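Local coordinates for protein 3-hydroxyisobutyryl-CoA hydrolase (Mycobacterium thermoresistibile, PDB 4HDT) that probably hydrolyses 3-hydroxy-2-methylpropanoyl-CoA (3-hydroxyisobutyryl-CoA) to the free acid and CoA, and carries bound zinc ions in the crystal, at residues 109-114 against 196-201; 19-24 against 201-206; 130-135 against 179-184. All blocks are in the same frame, centred on the assembly; numbering follows the deposited sequence.

Contact 1 of 3, residues 109-114 against 196-201. With ZN (zinc ion), chain F.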
ATOM      1  N   VAL A 109      -3.614 -16.130   0.682  1.00 11.85           N
ATOM      2  CA  VAL A 109      -3.540 -15.802   2.092  1.00 11.88           C
ATOM      3  C   VAL A 109      -2.325 -14.911   2.307  1.00 11.44           C
ATOM      4  O   VAL A 109      -1.212 -15.256   1.913  1.00 11.81           O
ATOM      5  CB  VAL A 109      -3.376 -17.089   2.940  1.00 12.60           C
ATOM      6  CG1 VAL A 109      -3.277 -16.764   4.407  1.00 12.79           C
ATOM      7  CG2 VAL A 109      -4.483 -18.109   2.640  1.00 13.25           C
ATOM      8  N   SER A 110      -2.520 -13.733   2.875  1.00 10.85           N
ATOM      9  CA  SER A 110      -1.358 -12.854   3.111  1.00 10.79           C
ATOM     10  C   SER A 110      -1.201 -12.642   4.591  1.00 11.07           C
ATOM     11  O   SER A 110      -2.191 -12.455   5.326  1.00 11.37           O
ATOM     12  CB  SER A 110      -1.489 -11.548   2.416  1.00 10.54           C
ATOM     13  OG  SER A 110      -2.682 -10.898   2.808  1.00 10.48           O
ATOM     14  N   ILE A 111       0.040 -12.770   5.051  1.00 11.10           N
ATOM     15  CA  ILE A 111       0.367 -12.578   6.471  1.00 11.76           C
ATOM     16  C   ILE A 111       0.989 -11.208   6.673  1.00 11.10           C
ATOM     17  O   ILE A 111       2.204 -11.025   6.635  1.00 11.37           O
ATOM     18  CB  ILE A 111       1.296 -13.681   7.036  1.00 12.64           C
ATOM     19  CG1 ILE A 111       0.797 -15.088   6.678  1.00 13.64           C
ATOM     20  CG2 ILE A 111       1.498 -13.491   8.542  1.00 13.30           C
ATOM     21  CD1 ILE A 111      -0.549 -15.423   7.226  1.00 13.84           C
ATOM     22  N   MET A 112       0.104 -10.233   6.879  1.00 10.53           N
ATOM     23  CA  MET A 112       0.500  -8.828   6.983  1.00 10.19           C
ATOM     24  C   MET A 112       0.787  -8.521   8.461  1.00 10.46           C
ATOM     25  O   MET A 112       0.142  -7.708   9.119  1.00 10.28           O
ATOM     26  CB  MET A 112      -0.627  -7.963   6.378  1.00  9.88           C
ATOM     27  CG  MET A 112      -0.690  -8.069   4.849  1.00  9.87           C
ATOM     28  SD  MET A 112      -1.826  -6.905   4.080  1.00  9.83           S
ATOM     29  CE  MET A 112      -3.341  -7.693   4.568  1.00  9.96           C
ATOM     30  N   ASP A 113       1.843  -9.157   8.925  1.00 10.82           N
ATOM     31  CA  ASP A 113       2.367  -9.052  10.281  1.00 11.47           C
ATOM     32  C   ASP A 113       3.383  -7.928  10.337  1.00 10.81           C
ATOM     33  O   ASP A 113       4.026  -7.582   9.354  1.00 10.42           O
ATOM     34  CB  ASP A 113       3.028 -10.383  10.583  1.00 12.76           C
ATOM     35  CG  ASP A 113       3.687 -10.428  11.921  1.00 14.02           C
ATOM     36  OD1 ASP A 113       3.117 -10.052  12.928  1.00 13.54           O
ATOM     37  OD2 ASP A 113       4.838 -10.896  11.943  1.00 17.69           O
ATOM     38  N   GLY A 114       3.481  -7.276  11.478  1.00 10.64           N
ATOM     39  CA  GLY A 114       4.493  -6.247  11.659  1.00 10.51           C
ATOM     40  C   GLY A 114       4.405  -5.085  10.680  1.00  9.86           C
ATOM     41  O   GLY A 114       3.319  -4.659  10.270  1.00  9.21           O
ATOM     42  N   ASP A 196       2.783 -18.586  13.350  1.00 27.52           N
ATOM     43  CA  ASP A 196       3.517 -19.735  13.036  1.00 27.20           C
ATOM     44  C   ASP A 196       2.596 -20.954  13.126  1.00 26.04           C
ATOM     45  O   ASP A 196       2.586 -21.747  12.207  1.00 25.45           O
ATOM     46  CB  ASP A 196       4.691 -19.734  14.011  1.00 28.19           C
ATOM     47  CG  ASP A 196       5.278 -18.330  14.119  1.00 28.64           C
ATOM     48  OD1 ASP A 196       5.822 -17.905  13.063  1.00 29.89           O
ATOM     49  OD2 ASP A 196       5.080 -17.602  15.139  1.00 26.24           O
ATOM     50  N   GLU A 197       1.795 -21.057  14.191  1.00 26.22           N
ATOM     51  CA  GLU A 197       0.845 -22.174  14.312  1.00 26.34           C
ATOM     52  C   GLU A 197      -0.192 -22.055  13.203  1.00 25.35           C
ATOM     53  O   GLU A 197      -0.597 -23.051  12.623  1.00 25.64           O
ATOM     54  CB  GLU A 197       0.125 -22.209  15.684  1.00 27.10           C
ATOM     55  N   PHE A 198      -0.600 -20.823  12.926  1.00 24.77           N
ATOM     56  CA  PHE A 198      -1.604 -20.543  11.906  1.00 23.45           C
ATOM     57  C   PHE A 198      -1.099 -20.923  10.532  1.00 23.16           C
ATOM     58  O   PHE A 198      -1.783 -21.594   9.764  1.00 21.98           O
ATOM     59  CB  PHE A 198      -2.024 -19.067  11.900  1.00 22.50           C
ATOM     60  CG  PHE A 198      -2.918 -18.706  10.729  1.00 21.29           C
ATOM     61  CD1 PHE A 198      -4.272 -19.053  10.756  1.00 21.21           C
ATOM     62  CD2 PHE A 198      -2.412 -18.091   9.605  1.00 20.43           C
ATOM     63  CE1 PHE A 198      -5.091 -18.765   9.674  1.00 20.79           C
ATOM     64  CE2 PHE A 198      -3.226 -17.790   8.511  1.00 20.17           C
ATOM     65  CZ  PHE A 198      -4.567 -18.134   8.553  1.00 19.92           C
ATOM     66  N   THR A 199       0.111 -20.475  10.203  1.00 24.09           N
ATOM     67  CA  THR A 199       0.691 -20.840   8.946  1.00 24.90           C
ATOM     68  C   THR A 199       0.839 -22.362   8.803  1.00 25.86           C
ATOM     69  O   THR A 199       0.537 -22.926   7.753  1.00 24.99           O
ATOM     70  CB  THR A 199       2.051 -20.103   8.744  1.00 26.47           C
ATOM     71  OG1 THR A 199       1.785 -18.708   8.556  1.00 28.19           O
ATOM     72  CG2 THR A 199       2.771 -20.629   7.565  1.00 27.97           C
ATOM     73  N   ARG A 200       1.340 -23.030   9.846  1.00 25.90           N
ATOM     74  CA  ARG A 200       1.461 -24.483   9.815  1.00 27.16           C
ATOM     75  C   ARG A 200       0.101 -25.144   9.576  1.00 25.81           C
ATOM     76  O   ARG A 200       0.036 -26.153   8.882  1.00 27.32           O
ATOM     77  CB  ARG A 200       2.105 -25.023  11.107  1.00 29.16           C
ATOM     78  CG  ARG A 200       3.563 -24.569  11.280  1.00 29.90           C
ATOM     79  CD  ARG A 200       4.270 -25.201  12.468  1.00 32.19           C
ATOM     80  NE  ARG A 200       3.774 -24.804  13.802  1.00 33.25           N
ATOM     81  CZ  ARG A 200       4.260 -23.810  14.562  1.00 33.84           C
ATOM     82  NH1 ARG A 200       5.233 -23.001  14.138  1.00 33.89           N
ATOM     83  NH2 ARG A 200       3.725 -23.576  15.748  1.00 34.78           N
ATOM     84  N   ALA A 201      -0.958 -24.578  10.157  1.00 24.27           N
ATOM     85  CA  ALA A 201      -2.323 -25.143  10.022  1.00 24.10           C
ATOM     86  C   ALA A 201      -2.910 -24.958   8.618  1.00 23.24           C
ATOM     87  O   ALA A 201      -3.649 -25.808   8.148  1.00 23.21           O
ATOM     88  CB  ALA A 201      -3.269 -24.560  11.070  1.00 23.91           C
TER
HETATM   89 ZN    ZN F 404       4.338 -19.309  16.685  1.00 42.86          ZN
HETATM   90  O   HOH W   1       2.203 -19.738  16.911  1.00 29.54           O
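I111 reaches from strand 108-112 to F198 and T199 on helix 195-205, and I111 and F198 carry the larger share of the contact. The isoleucine's CB points at the helix and branches there. CG1 stands beside the backbone N (chi1 -49°), which brings it to 4.2 Å from T199 OG1. That hydroxyl is bonded to I195 O one turn back, and CG1 merely packs against it. One bond further, CD1 ends at the rim of the F198 ring, near the ring plane, 3.8 Å from CE2 and 4.0 Å from CD2 of F198. V109, two residues earlier on the same face of the strand, brings CG1 to the same edge, 4.2 Å from F198 CE2. The phenyl gets there because its CG lies anti to the F198 backbone N (chi1 172°), swinging the ring off the helix toward the sheet.

This is helix-on-sheet packing in the crotonase fold: strand and helix run nearly antiparallel, their axes 11.1 Å apart. F198 also touches A210 and L211 of helix 207-214, while V109 and I111 rest on L58 of the adjoining strand. Past I111 the chain turns sharply, with M112 at the centre of an inverse gamma turn closed by a weak D113 N to I111 O bond. At the start of 196-201, D196 OD2 binds a zinc ion at 2.4 Å, and water 1 is a second ligand of that zinc at 2.2 Å. The same ion sits unusually close to D196 CB, leaving the finer geometry of the site doubtful.

Contact 2 of 3, residues 19-24 against 201-206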
ATOM      1  N   VAL A  19      -0.171 -26.002  -0.880  1.00 21.26           N
ATOM      2  CA  VAL A  19      -0.076 -24.550  -0.765  1.00 19.71           C
ATOM      3  C   VAL A  19       1.205 -24.042  -1.411  1.00 19.12           C
ATOM      4  O   VAL A  19       2.306 -24.487  -1.067  1.00 19.51           O
ATOM      5  CB  VAL A  19      -0.113 -24.113   0.703  1.00 19.50           C
ATOM      6  CG1 VAL A  19      -0.140 -22.581   0.831  1.00 18.50           C
ATOM      7  CG2 VAL A  19      -1.293 -24.727   1.396  1.00 19.63           C
ATOM      8  N   GLY A  20       1.058 -23.145  -2.373  1.00 17.96           N
ATOM      9  CA  GLY A  20       2.161 -22.414  -2.954  1.00 17.52           C
ATOM     10  C   GLY A  20       2.642 -21.341  -1.981  1.00 16.97           C
ATOM     11  O   GLY A  20       1.906 -20.415  -1.650  1.00 15.91           O
ATOM     12  N   LEU A  21       3.898 -21.462  -1.563  1.00 17.20           N
ATOM     13  CA  LEU A  21       4.477 -20.583  -0.538  1.00 16.84           C
ATOM     14  C   LEU A  21       5.390 -19.575  -1.203  1.00 15.81           C
ATOM     15  O   LEU A  21       6.327 -19.950  -1.941  1.00 16.33           O
ATOM     16  CB  LEU A  21       5.249 -21.418   0.493  1.00 18.11           C
ATOM     17  CG  LEU A  21       4.462 -22.561   1.104  1.00 19.50           C
ATOM     18  CD1 LEU A  21       5.414 -23.522   1.804  1.00 20.87           C
ATOM     19  CD2 LEU A  21       3.396 -22.031   2.039  1.00 19.39           C
ATOM     20  N   LEU A  22       5.128 -18.315  -0.956  1.00 14.44           N
ATOM     21  CA  LEU A  22       5.978 -17.223  -1.391  1.00 13.82           C
ATOM     22  C   LEU A  22       6.456 -16.533  -0.122  1.00 13.52           C
ATOM     23  O   LEU A  22       5.651 -15.937   0.566  1.00 12.85           O
ATOM     24  CB  LEU A  22       5.201 -16.252  -2.288  1.00 13.56           C
ATOM     25  CG  LEU A  22       4.724 -16.863  -3.599  1.00 13.73           C
ATOM     26  CD1 LEU A  22       3.786 -15.900  -4.306  1.00 13.54           C
ATOM     27  CD2 LEU A  22       5.947 -17.191  -4.460  1.00 14.05           C
ATOM     28  N   THR A  23       7.763 -16.578   0.143  1.00 13.66           N
ATOM     29  CA  THR A  23       8.296 -15.925   1.328  1.00 13.81           C
ATOM     30  C   THR A  23       9.268 -14.831   0.885  1.00 13.26           C
ATOM     31  O   THR A  23      10.333 -15.086   0.338  1.00 13.15           O
ATOM     32  CB  THR A  23       8.970 -16.929   2.285  1.00 15.10           C
ATOM     33  OG1 THR A  23       8.082 -17.995   2.542  1.00 16.29           O
ATOM     34  CG2 THR A  23       9.434 -16.261   3.614  1.00 15.56           C
ATOM     35  N   LEU A  24       8.880 -13.583   1.125  1.00 12.29           N
ATOM     36  CA  LEU A  24       9.741 -12.459   0.800  1.00 12.26           C
ATOM     37  C   LEU A  24      10.994 -12.573   1.687  1.00 12.79           C
ATOM     38  O   LEU A  24      10.861 -12.893   2.863  1.00 13.46           O
ATOM     39  CB  LEU A  24       9.046 -11.151   1.129  1.00 11.56           C
ATOM     40  CG  LEU A  24       7.735 -10.952   0.397  1.00 11.05           C
ATOM     41  CD1 LEU A  24       7.188  -9.615   0.774  1.00 10.72           C
ATOM     42  CD2 LEU A  24       7.908 -11.057  -1.117  1.00 11.04           C
ATOM     43  N   ALA A 201      -0.958 -24.578  10.157  1.00 24.27           N
ATOM     44  CA  ALA A 201      -2.323 -25.143  10.022  1.00 24.10           C
ATOM     45  C   ALA A 201      -2.910 -24.958   8.618  1.00 23.24           C
ATOM     46  O   ALA A 201      -3.649 -25.808   8.148  1.00 23.21           O
ATOM     47  CB  ALA A 201      -3.269 -24.560  11.070  1.00 23.91           C
ATOM     48  N   VAL A 202      -2.583 -23.848   7.957  1.00 22.04           N
ATOM     49  CA  VAL A 202      -3.006 -23.623   6.556  1.00 21.44           C
ATOM     50  C   VAL A 202      -2.435 -24.732   5.689  1.00 22.42           C
ATOM     51  O   VAL A 202      -3.113 -25.328   4.863  1.00 21.78           O
ATOM     52  CB  VAL A 202      -2.524 -22.253   6.011  1.00 20.71           C
ATOM     53  CG1 VAL A 202      -2.786 -22.119   4.512  1.00 20.29           C
ATOM     54  CG2 VAL A 202      -3.163 -21.096   6.773  1.00 19.94           C
ATOM     55  N   ILE A 203      -1.170 -25.046   5.933  1.00 23.30           N
ATOM     56  CA  ILE A 203      -0.483 -26.050   5.159  1.00 24.40           C
ATOM     57  C   ILE A 203      -1.004 -27.468   5.466  1.00 26.07           C
ATOM     58  O   ILE A 203      -1.086 -28.315   4.580  1.00 26.92           O
ATOM     59  CB  ILE A 203       1.038 -25.967   5.417  1.00 24.52           C
ATOM     60  CG1 ILE A 203       1.596 -24.667   4.804  1.00 23.61           C
ATOM     61  CG2 ILE A 203       1.775 -27.172   4.832  1.00 25.64           C
ATOM     62  CD1 ILE A 203       2.970 -24.278   5.323  1.00 23.65           C
ATOM     63  N   ALA A 204      -1.362 -27.708   6.717  1.00 26.99           N
ATOM     64  CA  ALA A 204      -1.710 -29.059   7.165  1.00 28.30           C
ATOM     65  C   ALA A 204      -3.209 -29.334   7.070  1.00 28.64           C
ATOM     66  O   ALA A 204      -3.618 -30.403   6.619  1.00 29.80           O
ATOM     67  CB  ALA A 204      -1.210 -29.264   8.589  1.00 28.52           C
ATOM     68  N   ASP A 205      -4.022 -28.357   7.480  1.00 28.55           N
ATOM     69  CA  ASP A 205      -5.482 -28.539   7.640  1.00 29.24           C
ATOM     70  C   ASP A 205      -6.334 -27.661   6.709  1.00 28.16           C
ATOM     71  O   ASP A 205      -7.549 -27.874   6.583  1.00 28.96           O
ATOM     72  CB  ASP A 205      -5.873 -28.239   9.091  1.00 30.16           C
ATOM     73  CG  ASP A 205      -4.964 -28.925  10.097  1.00 31.77           C
ATOM     74  OD1 ASP A 205      -4.701 -30.125   9.891  1.00 32.40           O
ATOM     75  OD2 ASP A 205      -4.495 -28.247  11.057  1.00 32.64           O
ATOM     76  N   GLY A 206      -5.718 -26.667   6.064  1.00 25.89           N
ATOM     77  CA  GLY A 206      -6.438 -25.748   5.170  1.00 24.69           C
ATOM     78  C   GLY A 206      -6.816 -24.428   5.817  1.00 23.86           C
ATOM     79  O   GLY A 206      -6.820 -24.281   7.046  1.00 22.98           O
TER
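V19 and I203 have the nearest CA atoms across the contact, 6.1 Å apart, where the last turn of helix 195-205 runs nearly antiparallel to strand 19-24 (161°), with axes 9.6 Å apart. V19 is set against the helix backbone itself. Its CG2 stands beside the V19 backbone N while CG1 takes the position anti to it (chi1 -175°), and CG2 is the branch that meets the helix: 4.0 Å from V202 O and 4.1 Å from I203 CA. The same methyl also touches a side chain, lying 4.3 Å from V202 CG1.

Two residues along the strand, L21 adds a second point of contact. Its CD2 comes within 4.0 Å of I203 CD1, and the two side chains cross at about a right angle, so they meet through their end methyls and do not lie alongside each other. No hydrogen bond joins the segments; side chain meets side chain through methyl and methylene groups alone. G206 N makes only weak bonds back, to A201 O and V202 O, and with positive phi G206 is also at the N-cap position of helix 207-214.

In this crotonase-like fold the helix packs on one face of the sheet, its end over strand 19-24. That strand lies between 11-16 and 56-61, and V19 and L21 also touch L58. V202 and A201 lean on A210 of helix 207-214, while L22 touches W48, and L24 touches M37 and M41, of helix 35-49.

Contact 3 of 3, residues 130-135 against 179-184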
ATOM      1  N   ARG A 130      -6.822 -12.119   4.115  1.00 10.80           N
ATOM      2  CA  ARG A 130      -5.833 -11.125   4.544  1.00 10.15           C
ATOM      3  C   ARG A 130      -5.763 -11.103   6.056  1.00 10.17           C
ATOM      4  O   ARG A 130      -6.751 -10.787   6.714  1.00 10.12           O
ATOM      5  CB  ARG A 130      -6.236  -9.757   4.024  1.00  9.64           C
ATOM      6  CG  ARG A 130      -6.298  -9.687   2.477  1.00  9.41           C
ATOM      7  CD  ARG A 130      -6.919  -8.425   1.947  1.00  9.01           C
ATOM      8  NE  ARG A 130      -8.305  -8.276   2.408  1.00  8.99           N
ATOM      9  CZ  ARG A 130      -8.986  -7.140   2.309  1.00  8.79           C
ATOM     10  NH1 ARG A 130      -8.450  -6.094   1.702  1.00  8.48           N
ATOM     11  NH2 ARG A 130     -10.213  -7.038   2.814  1.00  8.96           N
ATOM     12  N   VAL A 131      -4.610 -11.488   6.561  1.00 10.05           N
ATOM     13  CA  VAL A 131      -4.421 -11.678   8.024  1.00 10.31           C
ATOM     14  C   VAL A 131      -3.508 -10.580   8.573  1.00  9.93           C
ATOM     15  O   VAL A 131      -2.428 -10.289   7.999  1.00  9.78           O
ATOM     16  CB  VAL A 131      -3.794 -13.047   8.320  1.00 10.96           C
ATOM     17  CG1 VAL A 131      -3.554 -13.232   9.810  1.00 11.62           C
ATOM     18  CG2 VAL A 131      -4.666 -14.188   7.744  1.00 11.38           C
ATOM     19  N   VAL A 132      -3.965  -9.931   9.631  1.00  9.79           N
ATOM     20  CA  VAL A 132      -3.133  -8.985  10.386  1.00  9.83           C
ATOM     21  C   VAL A 132      -2.999  -9.467  11.808  1.00 10.32           C
ATOM     22  O   VAL A 132      -3.675 -10.411  12.227  1.00 10.82           O
ATOM     23  CB  VAL A 132      -3.694  -7.541  10.351  1.00  9.41           C
ATOM     24  CG1 VAL A 132      -3.515  -6.905   8.971  1.00  8.92           C
ATOM     25  CG2 VAL A 132      -5.164  -7.532  10.740  1.00  9.64           C
ATOM     26  N   THR A 133      -2.069  -8.865  12.562  1.00 10.33           N
ATOM     27  CA  THR A 133      -1.747  -9.353  13.890  1.00 11.01           C
ATOM     28  C   THR A 133      -1.705  -8.190  14.880  1.00 11.21           C
ATOM     29  O   THR A 133      -1.957  -7.035  14.503  1.00 10.69           O
ATOM     30  CB  THR A 133      -0.346 -10.013  13.931  1.00 11.31           C
ATOM     31  OG1 THR A 133       0.672  -8.974  13.828  1.00 10.89           O
ATOM     32  CG2 THR A 133      -0.157 -11.023  12.815  1.00 11.25           C
ATOM     33  N   ASP A 134      -1.327  -8.487  16.119  1.00 12.01           N
ATOM     34  CA  ASP A 134      -1.199  -7.458  17.119  1.00 12.38           C
ATOM     35  C   ASP A 134       0.062  -6.585  16.968  1.00 12.05           C
ATOM     36  O   ASP A 134       0.237  -5.637  17.760  1.00 12.26           O
ATOM     37  CB  ASP A 134      -1.292  -8.031  18.526  1.00 13.59           C
ATOM     38  CG  ASP A 134      -0.358  -9.183  18.778  1.00 14.47           C
ATOM     39  OD1 ASP A 134       0.269  -9.664  17.815  1.00 14.44           O
ATOM     40  OD2 ASP A 134      -0.252  -9.620  19.956  1.00 16.60           O
ATOM     41  N   THR A 135       0.945  -6.932  16.033  1.00 11.56           N
ATOM     42  CA  THR A 135       2.142  -6.107  15.775  1.00 11.49           C
ATOM     43  C   THR A 135       2.025  -5.350  14.475  1.00 10.62           C
ATOM     44  O   THR A 135       2.936  -4.583  14.116  1.00 10.41           O
ATOM     45  CB  THR A 135       3.432  -6.960  15.724  1.00 11.80           C
ATOM     46  OG1 THR A 135       3.367  -7.819  14.558  1.00 11.59           O
ATOM     47  CG2 THR A 135       3.572  -7.780  17.018  1.00 12.67           C
ATOM     48  N   ASP A 179      -7.412  -1.551  12.923  1.00 11.23           N
ATOM     49  CA  ASP A 179      -7.726  -0.427  12.048  1.00 11.47           C
ATOM     50  C   ASP A 179      -7.777  -0.938  10.617  1.00 10.87           C
ATOM     51  O   ASP A 179      -8.615  -0.529   9.834  1.00 11.06           O
ATOM     52  CB  ASP A 179      -6.660   0.663  12.119  1.00 11.72           C
ATOM     53  CG  ASP A 179      -6.534   1.338  13.478  1.00 12.58           C
ATOM     54  OD1 ASP A 179      -7.545   1.402  14.239  1.00 14.45           O
ATOM     55  OD2 ASP A 179      -5.415   1.844  13.774  1.00 12.16           O
ATOM     56  N   ALA A 180      -6.801  -1.766  10.231  1.00 10.52           N
ATOM     57  CA  ALA A 180      -6.765  -2.287   8.850  1.00 10.04           C
ATOM     58  C   ALA A 180      -8.024  -3.058   8.510  1.00 10.11           C
ATOM     59  O   ALA A 180      -8.537  -2.951   7.370  1.00 10.19           O
ATOM     60  CB  ALA A 180      -5.524  -3.150   8.643  1.00  9.97           C
ATOM     61  N   ILE A 181      -8.534  -3.840   9.450  1.00 10.46           N
ATOM     62  CA  ILE A 181      -9.781  -4.581   9.206  1.00 10.81           C
ATOM     63  C   ILE A 181     -10.936  -3.579   9.051  1.00 11.11           C
ATOM     64  O   ILE A 181     -11.764  -3.694   8.128  1.00 10.71           O
ATOM     65  CB  ILE A 181     -10.033  -5.604  10.318  1.00 11.26           C
ATOM     66  CG1 ILE A 181      -8.914  -6.671  10.273  1.00 11.35           C
ATOM     67  CG2 ILE A 181     -11.415  -6.243  10.192  1.00 11.80           C
ATOM     68  CD1 ILE A 181      -8.922  -7.592  11.486  1.00 12.02           C
ATOM     69  N   VAL A 182     -11.002  -2.573   9.924  1.00 11.30           N
ATOM     70  CA  VAL A 182     -12.052  -1.549   9.799  1.00 11.71           C
ATOM     71  C   VAL A 182     -11.991  -0.830   8.419  1.00 11.54           C
ATOM     72  O   VAL A 182     -13.019  -0.556   7.803  1.00 11.41           O
ATOM     73  CB  VAL A 182     -11.941  -0.543  10.994  1.00 12.27           C
ATOM     74  CG1 VAL A 182     -12.627   0.781  10.680  1.00 12.71           C
ATOM     75  CG2 VAL A 182     -12.452  -1.202  12.262  1.00 12.96           C
ATOM     76  N   MET A 183     -10.773  -0.608   7.924  1.00 11.52           N
ATOM     77  CA  MET A 183     -10.644   0.145   6.684  0.70 11.77           C
ATOM     78  C   MET A 183     -10.778  -0.714   5.429  1.00 11.04           C
ATOM     79  O   MET A 183     -10.790  -0.164   4.342  1.00 10.99           O
ATOM     80  CB  MET A 183      -9.373   0.984   6.663  0.70 12.81           C
ATOM     81  CG  MET A 183      -9.567   2.335   7.382  0.70 13.68           C
ATOM     82  SD  MET A 183      -8.285   3.495   6.853  0.70 16.67           S
ATOM     83  CE  MET A 183      -6.989   2.519   7.559  0.70 14.81           C
ATOM     84  N   GLY A 184     -10.927  -2.032   5.586  1.00 10.62           N
ATOM     85  CA  GLY A 184     -11.096  -2.893   4.420  1.00 10.07           C
ATOM     86  C   GLY A 184      -9.803  -3.304   3.781  1.00  9.65           C
ATOM     87  O   GLY A 184      -9.793  -3.783   2.656  1.00 10.02           O
TER
HETATM   88  O   HOH W   2     -12.513  -5.324   2.200  1.00 22.70           O
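R130 and G184 supply the polar half of this contact, which joins strand 129-132 of the main sheet of the crotonase-like fold to helix 177-183. The arginine runs out from the strand, bends at chi3 (-61°), and presents the edge of its guanidinium to the carbonyl of G184. NH1 gives the main bond to G184 O, 2.8 Å long with an N-H...O angle of 144°; the oxygen is somewhat out of the guanidinium plane, and the donor is tilted from the carbonyl plane. NH2 adds a weak bond of 3.3 Å to G184 O. Water 2 closes a small ring, accepting from R130 NH2 at 2.9 Å and donating to G184 O. The same guanidinium has a salt bridge to D187 through NH2 and a bond from NH1 to A125 O.

The apolar half lies two residues further along the strand, at the buried V132. V132 CG2 meets I181 CD1 at 3.8 Å, the two side chains slanting past one another, and V132 CG1 sits 4.3 Å from A180 CB. V132 also touches A186 and M112.

Each segment also holds a local turn: G184 ends helix 177-183 in a Schellman motif, and T133 OG1 accepts from T135 N at 3.0 Å in an ST turn. D113 OD1 bonds to that same hydroxyl.

A carbonyl just past the C-terminal end of a helix is a favourable place for a cation. R130 probably offsets partial negative charge there, while D187, tied to the same group, should help balance the arginine's charge and restrict its rotation.

Overall arrangement
From the N terminus, strand 19-24 is the first segment to take part, opening contact 2, whose loop closes only at the end of helix 195-205. Inside that loop strand 108-112 opens contact 1, which closes on the earlier turns of the same helix; A201 belongs to both. Contact 3 is nested innermost, from strand 129-132 to helix 177-183. None of the loops cross. All three reach one six-stranded sheet: contacts 1 and 2 fix a single helix at two places, whereas contact 3 holds a different helix to the strand beside 108-112. Contacts 1 and 3 touch directly, M112 N probably bonding to V131 O.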